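Local coordinates for peptidoglycan recognition protein-LC isoform LCx (Drosophila melanogaster, PDB 2F2L) that binds a disaccharide-tetrapeptide fragment of bacterial peptidoglycan, consistent with a role as an innate immune receptor that senses DAP-type cell walls, at residues 18-23 / 80-85; 12-16 / 56-62. One frame throughout, in Å; residues are numbered along the deposited sequence.

Contact 1. Residues 18-23 / 80-85; sequences LDAQQL and RGWDYV. With MLD (glcnac(beta1-4)-murnac(1,6-anhydro)-L-ala-gamma-D-glu-meso-a2pm-D-ala), chain G.
Ala20 and Tyr84 face each other in a single beta bridge, their CA atoms 4.4 Å apart, flanked by the nearly straight hydrogen bonds from Val85 N to Asp19 O and from Gln21 N to Asp83 O, 2.9 and 3.0 Å long. The two carbonyls also receive CA-H...O contacts from Tyr84 and Ala20, so an isolated beta bridge joins two loops that form no regular strand here. Around it the side chains divide the work. Gln21, bent at its second torsion (chi2 -112°), folds its CG against the Tyr84 carbonyl; its NE2 gives that oxygen a weak bond, while the amide's stronger partners lie further along the same loop, just before strand 97-101: Gly95 N for OE1 and Ser96 O for NE2. Val85 lays CG2 against the carbonyl O and the CB of Asp19, and Leu18 rests its CB against Tyr84 CD1. The side chains of Leu18 and Arg80 lie roughly perpendicular, Leu18 CD1 resting 3.8 Å from Arg80 CD. The Arg80 chain runs extended from CG to NE and carries the guanidinium to the ligand of the amidase-like recognition fold. There NH1 and NH2 each reach one oxygen of the diaminopimelate carboxylate: Arg80 NH1 to MLD OBU at 2.9 Å, almost straight at 175°, and Arg80 NH2 to MLD OBV at 2.9 Å. A second bond of NH1, to Val85 O on a lone pair in the carbonyl plane, with Ile64 O at NE and His63 O at NH2, fixes the rotation of the group. Three backbone oxygens thus hold the arginine in position, and its paired bonds to the carboxylate are consistent with selectivity for diaminopimelate over lysine, which lacks that group.

Contact 2. Residues 12-16 / 56-62; sequences RPAKR and MDSWGWD. With MLD (glcnac(beta1-4)-murnac(1,6-anhydro)-L-ala-gamma-D-glu-meso-a2pm-D-ala), chain G.
Arg12 and Asp57 meet head-on in an end-on, two-nitrogen salt bridge that ties the loop after strand 3-4 to the end of helix 41-58 in this mixed alpha/beta, amidase-like fold. The guanidinium and carboxylate planes lie 25° apart. NH1 meets Asp57 OD1 almost within the guanidinium plane, while Arg12 NH2 reaches Asp57 OD2 at 2.8 Å from a tilted position; both oxygens are approached on the syn side, and Ser53 OG holds OD2 as well. A face of the same guanidinium lies over sulfur, with Met56 SD 4.1 Å above its plane and centre. Met56 and Lys15 run antiparallel, side by side, with Met56 CE against Lys15 CG at 3.7 Å. The Lys15 chain, extended beyond CG, carries its ammonium to two main-chain oxygens near the positive-phi Gly60 that follows the helix: NZ bonds to Met56 O at 2.8 Å and to Trp61 O at 3.0 Å, the latter from above the carbonyl plane. Its own amide donates to Asp62 O. Asp62 lies nearly perpendicular to the lysine chain. Arg16 CD packs on Asp62 OD2, while Arg16 NE stays 4.4 Å from Asp62 OD2, near enough for charge attraction but with no N-H aimed at the oxygen. This turn also faces the ligand. The Trp61 indole is layered between Trp59 CB on one face and the diaminopimelate chain on the other, MLD CBP standing 3.5 Å above the ring plane toward its rim. Beside it, Asp62 N donates to MLD OBV at 2.8 Å and 169°.

In the fold
Both contacts draw on the loop between strands 3-4 and 25-32, which meets residues 56-62 and then residues 80-85, both holding ligand-pocket residues. Contact 1 is partly buried and lies nearer the centre of the chain; it relies on backbone pairing and a guanidinium bonded to three main-chain oxygens. Contact 2 is a surface contact, its centre about 17 Å from that of the chain, and its charged side chains grip the end of a helix. The centres of the two contacts are 16 Å apart, yet they touch where Leu18 CD2 packs on Asp62 CB. They converge on one ligand carboxylate, contact 1 through a side chain and contact 2 through a backbone amide.

Contact 1. Residues 18-23 / 80-85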
loop_
_atom_site.group_PDB
_atom_site.type_symbol
_atom_site.label_atom_id
_atom_site.label_comp_id
_atom_site.label_asym_id
_atom_site.label_seq_id
_atom_site.Cartn_x
_atom_site.Cartn_y
_atom_site.Cartn_z
ATOM N N LEU B 18 17.838 -7.255 -17.643
ATOM C CA LEU B 18 16.508 -7.847 -17.736
ATOM C C LEU B 18 16.366 -8.643 -19.022
ATOM O O LEU B 18 17.090 -8.408 -19.988
ATOM C CB LEU B 18 15.426 -6.763 -17.641
ATOM C CG LEU B 18 15.497 -5.876 -16.390
ATOM C CD1 LEU B 18 14.386 -4.852 -16.376
ATOM C CD2 LEU B 18 15.464 -6.719 -15.107
ATOM N N ASP B 19 15.439 -9.599 -19.010
ATOM C CA ASP B 19 15.108 -10.394 -20.187
ATOM C C ASP B 19 14.418 -9.525 -21.232
ATOM O O ASP B 19 13.532 -8.732 -20.909
ATOM C CB ASP B 19 14.164 -11.554 -19.827
ATOM C CG ASP B 19 14.830 -12.642 -19.003
ATOM O OD1 ASP B 19 16.077 -12.703 -18.939
ATOM O OD2 ASP B 19 14.085 -13.455 -18.419
ATOM N N ALA B 20 14.823 -9.703 -22.484
ATOM C CA ALA B 20 14.246 -8.986 -23.605
ATOM C C ALA B 20 12.997 -9.696 -24.140
ATOM O O ALA B 20 12.884 -10.922 -24.078
ATOM C CB ALA B 20 15.270 -8.838 -24.701
ATOM N N GLN B 21 12.064 -8.904 -24.661
ATOM C CA GLN B 21 10.839 -9.420 -25.255
ATOM C C GLN B 21 11.044 -9.667 -26.731
ATOM O O GLN B 21 11.834 -8.975 -27.365
ATOM C CB GLN B 21 9.716 -8.396 -25.118
ATOM C CG GLN B 21 9.408 -7.968 -23.712
ATOM C CD GLN B 21 8.053 -8.449 -23.236
ATOM O OE1 GLN B 21 7.625 -9.561 -23.539
ATOM N NE2 GLN B 21 7.372 -7.606 -22.486
ATOM N N GLN B 22 10.321 -10.648 -27.269
ATOM C CA GLN B 22 10.143 -10.777 -28.715
ATOM C C GLN B 22 9.106 -9.739 -29.129
ATOM O O GLN B 22 7.987 -9.698 -28.582
ATOM C CB GLN B 22 9.685 -12.187 -29.107
ATOM C CG GLN B 22 9.479 -12.378 -30.624
ATOM C CD GLN B 22 9.984 -13.720 -31.155
ATOM O OE1 GLN B 22 10.343 -14.617 -30.387
ATOM N NE2 GLN B 22 10.025 -13.856 -32.479
ATOM N N LEU B 23 9.501 -8.871 -30.055
ATOM C CA LEU B 23 8.618 -7.851 -30.586
ATOM C C LEU B 23 8.124 -8.318 -31.955
ATOM O O LEU B 23 8.821 -9.075 -32.630
ATOM C CB LEU B 23 9.359 -6.519 -30.705
ATOM C CG LEU B 23 9.965 -5.917 -29.429
ATOM C CD1 LEU B 23 10.817 -4.691 -29.790
ATOM C CD2 LEU B 23 8.901 -5.541 -28.437
ATOM N N ARG B 80 10.145 -0.385 -17.108
ATOM C CA ARG B 80 11.044 -1.213 -17.904
ATOM C C ARG B 80 11.024 -0.874 -19.399
ATOM O O ARG B 80 11.898 -1.334 -20.135
ATOM C CB ARG B 80 10.734 -2.688 -17.677
ATOM C CG ARG B 80 10.954 -3.092 -16.245
ATOM C CD ARG B 80 10.652 -4.546 -15.990
ATOM N NE ARG B 80 10.702 -4.830 -14.550
ATOM C CZ ARG B 80 11.030 -5.993 -13.985
ATOM N NH1 ARG B 80 11.385 -7.051 -14.704
ATOM N NH2 ARG B 80 11.021 -6.085 -12.662
ATOM N N GLY B 81 10.041 -0.076 -19.840
ATOM C CA GLY B 81 9.878 0.269 -21.266
ATOM C C GLY B 81 9.311 -0.863 -22.118
ATOM O O GLY B 81 8.874 -1.886 -21.582
ATOM N N TRP B 82 9.345 -0.682 -23.446
ATOM C CA TRP B 82 8.753 -1.642 -24.410
ATOM C C TRP B 82 9.496 -2.976 -24.556
ATOM O O TRP B 82 8.874 -3.997 -24.888
ATOM C CB TRP B 82 8.682 -1.037 -25.831
ATOM C CG TRP B 82 7.858 0.202 -25.966
ATOM C CD1 TRP B 82 8.311 1.470 -26.187
ATOM C CD2 TRP B 82 6.436 0.290 -25.920
ATOM N NE1 TRP B 82 7.255 2.343 -26.276
ATOM C CE2 TRP B 82 6.092 1.645 -26.097
ATOM C CE3 TRP B 82 5.409 -0.646 -25.735
ATOM C CZ2 TRP B 82 4.765 2.090 -26.093
ATOM C CZ3 TRP B 82 4.083 -0.190 -25.719
ATOM C CH2 TRP B 82 3.783 1.156 -25.902
ATOM N N ASP B 83 10.818 -2.948 -24.365
ATOM C CA ASP B 83 11.706 -4.026 -24.807
ATOM C C ASP B 83 12.027 -5.104 -23.774
ATOM O O ASP B 83 12.715 -6.062 -24.106
ATOM C CB ASP B 83 13.045 -3.431 -25.277
ATOM C CG ASP B 83 12.906 -2.528 -26.495
ATOM O OD1 ASP B 83 11.807 -2.392 -27.053
ATOM O OD2 ASP B 83 13.931 -1.963 -26.915
ATOM N N TYR B 84 11.561 -4.954 -22.533
ATOM C CA TYR B 84 11.915 -5.904 -21.483
ATOM C C TYR B 84 10.710 -6.486 -20.788
ATOM O O TYR B 84 9.668 -5.850 -20.681
ATOM C CB TYR B 84 12.852 -5.262 -20.451
ATOM C CG TYR B 84 14.133 -4.835 -21.086
ATOM C CD1 TYR B 84 15.127 -5.765 -21.384
ATOM C CD2 TYR B 84 14.334 -3.514 -21.449
ATOM C CE1 TYR B 84 16.305 -5.375 -22.001
ATOM C CE2 TYR B 84 15.495 -3.116 -22.065
ATOM C CZ TYR B 84 16.473 -4.047 -22.334
ATOM O OH TYR B 84 17.614 -3.621 -22.942
ATOM N N VAL B 85 10.892 -7.704 -20.298
ATOM C CA VAL B 85 9.846 -8.449 -19.615
ATOM C C VAL B 85 9.644 -7.835 -18.227
ATOM O O VAL B 85 10.602 -7.646 -17.490
ATOM C CB VAL B 85 10.218 -9.932 -19.472
ATOM C CG1 VAL B 85 9.114 -10.691 -18.764
ATOM C CG2 VAL B 85 10.531 -10.570 -20.852
HETATM C CAA MLD G . -7.125 -2.253 -4.774
HETATM C CAB MLD G . -6.332 -3.408 -5.367
HETATM O OAC MLD G . -6.067 -3.436 -6.561
HETATM N N2 MLD G . -5.967 -4.340 -4.491
HETATM C C2 MLD G . -5.234 -5.552 -4.841
HETATM C C3 MLD G . -6.019 -6.730 -4.259
HETATM O O3 MLD G . -7.359 -6.810 -4.783
HETATM C C4 MLD G . -5.250 -8.036 -4.432
HETATM O O4 MLD G . -5.949 -9.029 -3.704
HETATM C C5 MLD G . -3.843 -7.881 -3.844
HETATM C C6 MLD G . -2.894 -9.076 -4.050
HETATM O O6 MLD G . -1.705 -8.857 -3.235
HETATM O O5 MLD G . -3.210 -6.802 -4.527
HETATM C C1 MLD G . -3.835 -5.528 -4.250
HETATM O O1 MLD G . -3.096 -4.523 -4.894
HETATM C CA4 MLD G . -1.827 -4.285 -4.240
HETATM C CA5 MLD G . -1.881 -3.528 -2.912
HETATM O OA5 MLD G . -1.145 -2.258 -2.914
HETATM C CA6 MLD G . -0.995 -4.376 -2.066
HETATM O OA6 MLD G . 0.310 -3.952 -2.405
HETATM C CA1 MLD G . 0.186 -2.728 -3.188
HETATM C CA2 MLD G . 0.317 -3.100 -4.673
HETATM N NAD MLD G . 0.846 -1.945 -5.430
HETATM C CAE MLD G . 1.935 -2.013 -6.175
HETATM C CAF MLD G . 2.312 -0.712 -6.853
HETATM O OAG MLD G . 2.599 -3.037 -6.340
HETATM C CA3 MLD G . -1.035 -3.491 -5.267
HETATM O OAH MLD G . -0.889 -4.321 -6.472
HETATM C CAI MLD G . -1.040 -3.597 -7.717
HETATM C CAJ MLD G . -2.469 -3.580 -8.209
HETATM C CAL MLD G . -0.163 -4.266 -8.797
HETATM O OAM MLD G . -0.231 -3.813 -9.934
HETATM N N MLD G . 0.632 -5.278 -8.452
HETATM C CA MLD G . 1.537 -5.965 -9.384
HETATM C CB MLD G . 2.859 -5.193 -9.326
HETATM C C MLD G . 1.761 -7.385 -8.834
HETATM O O MLD G . 2.117 -7.547 -7.664
HETATM N NAN MLD G . 1.513 -8.362 -9.703
HETATM C CAO MLD G . 1.650 -9.801 -9.425
HETATM C CAP MLD G . 0.386 -10.590 -9.897
HETATM O OBA MLD G . 0.549 -11.800 -10.076
HETATM O OAQ MLD G . -0.697 -9.992 -10.108
HETATM C CBB MLD G . 2.791 -10.359 -10.269
HETATM C CBC MLD G . 4.177 -9.879 -9.873
HETATM C CBD MLD G . 5.218 -10.595 -10.752
HETATM O OBE MLD G . 4.930 -11.029 -11.868
HETATM N NBF MLD G . 6.418 -10.706 -10.222
HETATM C CBG MLD G . 7.525 -11.360 -10.930
HETATM C CBH MLD G . 7.245 -12.872 -11.055
HETATM O OBI MLD G . 6.817 -13.518 -10.100
HETATM N NBJ MLD G . 7.462 -13.388 -12.263
HETATM C CBK MLD G . 7.279 -14.819 -12.594
HETATM C CBL MLD G . 8.600 -15.350 -13.163
HETATM C CBM MLD G . 6.170 -15.085 -13.634
HETATM O OBO MLD G . 5.871 -14.164 -14.439
HETATM O OBN MLD G . 5.656 -16.231 -13.608
HETATM C CBP MLD G . 8.830 -11.071 -10.169
HETATM C CBQ MLD G . 10.075 -11.373 -11.022
HETATM C CBR MLD G . 11.354 -10.935 -10.306
HETATM C CBS MLD G . 12.525 -10.692 -11.260
HETATM C CBT MLD G . 12.285 -9.392 -12.040
HETATM O OBV MLD G . 12.425 -8.331 -11.409
HETATM O OBU MLD G . 11.976 -9.486 -13.245
HETATM N NBW MLD G . 12.650 -11.821 -12.191
#

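Contact 2. Residues 12-16 / 56-62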
loop_
_atom_site.group_PDB
_atom_site.type_symbol
_atom_site.label_atom_id
_atom_site.label_comp_id
_atom_site.label_asym_id
_atom_site.label_seq_id
_atom_site.Cartn_x
_atom_site.Cartn_y
_atom_site.Cartn_z
ATOM N N ARG B 12 16.018 4.513 -9.969
ATOM C CA ARG B 12 17.221 3.681 -10.049
ATOM C C ARG B 12 17.235 2.815 -11.286
ATOM O O ARG B 12 16.182 2.461 -11.794
ATOM C CB ARG B 12 17.246 2.707 -8.887
ATOM C CG ARG B 12 17.354 3.329 -7.553
ATOM C CD ARG B 12 17.461 2.218 -6.525
ATOM N NE ARG B 12 16.225 2.075 -5.794
ATOM C CZ ARG B 12 15.922 1.059 -4.997
ATOM N NH1 ARG B 12 16.740 0.020 -4.849
ATOM N NH2 ARG B 12 14.758 1.081 -4.373
ATOM N N PRO B 13 18.435 2.408 -11.734
ATOM C CA PRO B 13 18.496 1.412 -12.791
ATOM C C PRO B 13 18.211 0.021 -12.257
ATOM O O PRO B 13 18.178 -0.181 -11.035
ATOM C CB PRO B 13 19.936 1.515 -13.293
ATOM C CG PRO B 13 20.701 2.023 -12.145
ATOM C CD PRO B 13 19.772 2.848 -11.307
ATOM N N ALA B 14 18.005 -0.924 -13.171
ATOM C CA ALA B 14 17.786 -2.321 -12.810
ATOM C C ALA B 14 19.000 -2.880 -12.068
ATOM O O ALA B 14 20.116 -2.411 -12.261
ATOM C CB ALA B 14 17.517 -3.148 -14.055
ATOM N N LYS B 15 18.760 -3.872 -11.214
ATOM C CA LYS B 15 19.812 -4.495 -10.412
ATOM C C LYS B 15 20.716 -5.347 -11.279
ATOM O O LYS B 15 21.895 -5.529 -10.982
ATOM C CB LYS B 15 19.205 -5.382 -9.325
ATOM C CG LYS B 15 18.479 -4.640 -8.229
ATOM C CD LYS B 15 17.916 -5.623 -7.227
ATOM C CE LYS B 15 16.980 -4.945 -6.261
ATOM N NZ LYS B 15 16.306 -5.967 -5.407
ATOM N N ARG B 16 20.135 -5.897 -12.336
ATOM C CA ARG B 16 20.853 -6.704 -13.300
ATOM C C ARG B 16 20.137 -6.579 -14.636
ATOM O O ARG B 16 19.093 -5.918 -14.738
ATOM C CB ARG B 16 20.890 -8.164 -12.841
ATOM C CG ARG B 16 19.523 -8.838 -12.791
ATOM C CD ARG B 16 19.484 -10.005 -11.811
ATOM N NE ARG B 16 20.113 -11.208 -12.341
ATOM C CZ ARG B 16 20.326 -12.325 -11.643
ATOM N NH1 ARG B 16 19.960 -12.422 -10.363
ATOM N NH2 ARG B 16 20.916 -13.354 -12.229
ATOM N N MET B 56 11.422 -3.186 -5.730
ATOM C CA MET B 56 12.842 -3.580 -5.658
ATOM C C MET B 56 13.315 -3.955 -4.245
ATOM O O MET B 56 14.157 -4.831 -4.094
ATOM C CB MET B 56 13.757 -2.486 -6.233
ATOM C CG MET B 56 13.598 -2.266 -7.744
ATOM S SD MET B 56 14.590 -0.919 -8.434
ATOM C CE MET B 56 16.218 -1.671 -8.460
ATOM N N ASP B 57 12.795 -3.271 -3.232
ATOM C CA ASP B 57 13.254 -3.447 -1.851
ATOM C C ASP B 57 12.318 -4.351 -1.060
ATOM O O ASP B 57 12.771 -5.291 -0.419
ATOM C CB ASP B 57 13.432 -2.092 -1.146
ATOM C CG ASP B 57 14.337 -1.141 -1.922
ATOM O OD1 ASP B 57 15.278 -1.620 -2.587
ATOM O OD2 ASP B 57 14.131 0.091 -1.863
ATOM N N SER B 58 11.019 -4.075 -1.095
ATOM C CA SER B 58 10.068 -4.856 -0.313
ATOM C C SER B 58 9.790 -6.239 -0.938
ATOM O O SER B 58 9.755 -7.236 -0.233
ATOM C CB SER B 58 8.776 -4.066 -0.090
ATOM O OG SER B 58 9.027 -2.795 0.498
ATOM N N TRP B 59 9.601 -6.313 -2.252
ATOM C CA TRP B 59 9.456 -7.612 -2.927
ATOM C C TRP B 59 10.776 -8.206 -3.380
ATOM O O TRP B 59 10.863 -9.408 -3.619
ATOM C CB TRP B 59 8.536 -7.503 -4.148
ATOM C CG TRP B 59 7.047 -7.437 -3.824
ATOM C CD1 TRP B 59 6.190 -6.440 -4.154
ATOM C CD2 TRP B 59 6.272 -8.423 -3.140
ATOM N NE1 TRP B 59 4.918 -6.735 -3.712
ATOM C CE2 TRP B 59 4.945 -7.947 -3.078
ATOM C CE3 TRP B 59 6.571 -9.666 -2.562
ATOM C CZ2 TRP B 59 3.913 -8.675 -2.479
ATOM C CZ3 TRP B 59 5.557 -10.378 -1.964
ATOM C CH2 TRP B 59 4.241 -9.877 -1.914
ATOM N N GLY B 60 11.791 -7.366 -3.546
ATOM C CA GLY B 60 13.099 -7.834 -3.969
ATOM C C GLY B 60 13.207 -8.095 -5.460
ATOM O O GLY B 60 14.018 -8.913 -5.873
ATOM N N TRP B 61 12.408 -7.411 -6.281
ATOM C CA TRP B 61 12.516 -7.573 -7.748
ATOM C C TRP B 61 13.687 -6.755 -8.306
ATOM O O TRP B 61 14.317 -5.955 -7.591
ATOM C CB TRP B 61 11.192 -7.205 -8.439
ATOM C CG TRP B 61 10.009 -7.996 -7.923
ATOM C CD1 TRP B 61 10.048 -9.205 -7.274
ATOM C CD2 TRP B 61 8.622 -7.648 -8.035
ATOM N NE1 TRP B 61 8.776 -9.613 -6.961
ATOM C CE2 TRP B 61 7.882 -8.676 -7.415
ATOM C CE3 TRP B 61 7.930 -6.564 -8.600
ATOM C CZ2 TRP B 61 6.481 -8.655 -7.346
ATOM C CZ3 TRP B 61 6.542 -6.538 -8.514
ATOM C CH2 TRP B 61 5.831 -7.573 -7.890
ATOM N N ASP B 62 13.983 -6.950 -9.583
ATOM C CA ASP B 62 15.180 -6.352 -10.196
ATOM C C ASP B 62 14.988 -4.919 -10.747
ATOM O O ASP B 62 15.949 -4.245 -11.129
ATOM C CB ASP B 62 15.678 -7.282 -11.295
ATOM C CG ASP B 62 16.277 -8.576 -10.741
ATOM O OD1 ASP B 62 16.886 -8.539 -9.645
ATOM O OD2 ASP B 62 16.163 -9.618 -11.429
HETATM C CAA MLD G . -7.125 -2.253 -4.774
HETATM C CAB MLD G . -6.332 -3.408 -5.367
HETATM O OAC MLD G . -6.067 -3.436 -6.561
HETATM N N2 MLD G . -5.967 -4.340 -4.491
HETATM C C2 MLD G . -5.234 -5.552 -4.841
HETATM C C3 MLD G . -6.019 -6.730 -4.259
HETATM O O3 MLD G . -7.359 -6.810 -4.783
HETATM C C4 MLD G . -5.250 -8.036 -4.432
HETATM O O4 MLD G . -5.949 -9.029 -3.704
HETATM C C5 MLD G . -3.843 -7.881 -3.844
HETATM C C6 MLD G . -2.894 -9.076 -4.050
HETATM O O6 MLD G . -1.705 -8.857 -3.235
HETATM O O5 MLD G . -3.210 -6.802 -4.527
HETATM C C1 MLD G . -3.835 -5.528 -4.250
HETATM O O1 MLD G . -3.096 -4.523 -4.894
HETATM C CA4 MLD G . -1.827 -4.285 -4.240
HETATM C CA5 MLD G . -1.881 -3.528 -2.912
HETATM O OA5 MLD G . -1.145 -2.258 -2.914
HETATM C CA6 MLD G . -0.995 -4.376 -2.066
HETATM O OA6 MLD G . 0.310 -3.952 -2.405
HETATM C CA1 MLD G . 0.186 -2.728 -3.188
HETATM C CA2 MLD G . 0.317 -3.100 -4.673
HETATM N NAD MLD G . 0.846 -1.945 -5.430
HETATM C CAE MLD G . 1.935 -2.013 -6.175
HETATM C CAF MLD G . 2.312 -0.712 -6.853
HETATM O OAG MLD G . 2.599 -3.037 -6.340
HETATM C CA3 MLD G . -1.035 -3.491 -5.267
HETATM O OAH MLD G . -0.889 -4.321 -6.472
HETATM C CAI MLD G . -1.040 -3.597 -7.717
HETATM C CAJ MLD G . -2.469 -3.580 -8.209
HETATM C CAL MLD G . -0.163 -4.266 -8.797
HETATM O OAM MLD G . -0.231 -3.813 -9.934
HETATM N N MLD G . 0.632 -5.278 -8.452
HETATM C CA MLD G . 1.537 -5.965 -9.384
HETATM C CB MLD G . 2.859 -5.193 -9.326
HETATM C C MLD G . 1.761 -7.385 -8.834
HETATM O O MLD G . 2.117 -7.547 -7.664
HETATM N NAN MLD G . 1.513 -8.362 -9.703
HETATM C CAO MLD G . 1.650 -9.801 -9.425
HETATM C CAP MLD G . 0.386 -10.590 -9.897
HETATM O OBA MLD G . 0.549 -11.800 -10.076
HETATM O OAQ MLD G . -0.697 -9.992 -10.108
HETATM C CBB MLD G . 2.791 -10.359 -10.269
HETATM C CBC MLD G . 4.177 -9.879 -9.873
HETATM C CBD MLD G . 5.218 -10.595 -10.752
HETATM O OBE MLD G . 4.930 -11.029 -11.868
HETATM N NBF MLD G . 6.418 -10.706 -10.222
HETATM C CBG MLD G . 7.525 -11.360 -10.930
HETATM C CBH MLD G . 7.245 -12.872 -11.055
HETATM O OBI MLD G . 6.817 -13.518 -10.100
HETATM N NBJ MLD G . 7.462 -13.388 -12.263
HETATM C CBK MLD G . 7.279 -14.819 -12.594
HETATM C CBL MLD G . 8.600 -15.350 -13.163
HETATM C CBM MLD G . 6.170 -15.085 -13.634
HETATM O OBO MLD G . 5.871 -14.164 -14.439
HETATM O OBN MLD G . 5.656 -16.231 -13.608
HETATM C CBP MLD G . 8.830 -11.071 -10.169
HETATM C CBQ MLD G . 10.075 -11.373 -11.022
HETATM C CBR MLD G . 11.354 -10.935 -10.306
HETATM C CBS MLD G . 12.525 -10.692 -11.260
HETATM C CBT MLD G . 12.285 -9.392 -12.040
HETATM O OBV MLD G . 12.425 -8.331 -11.409
HETATM O OBU MLD G . 11.976 -9.486 -13.245
HETATM N NBW MLD G . 12.650 -11.821 -12.191
#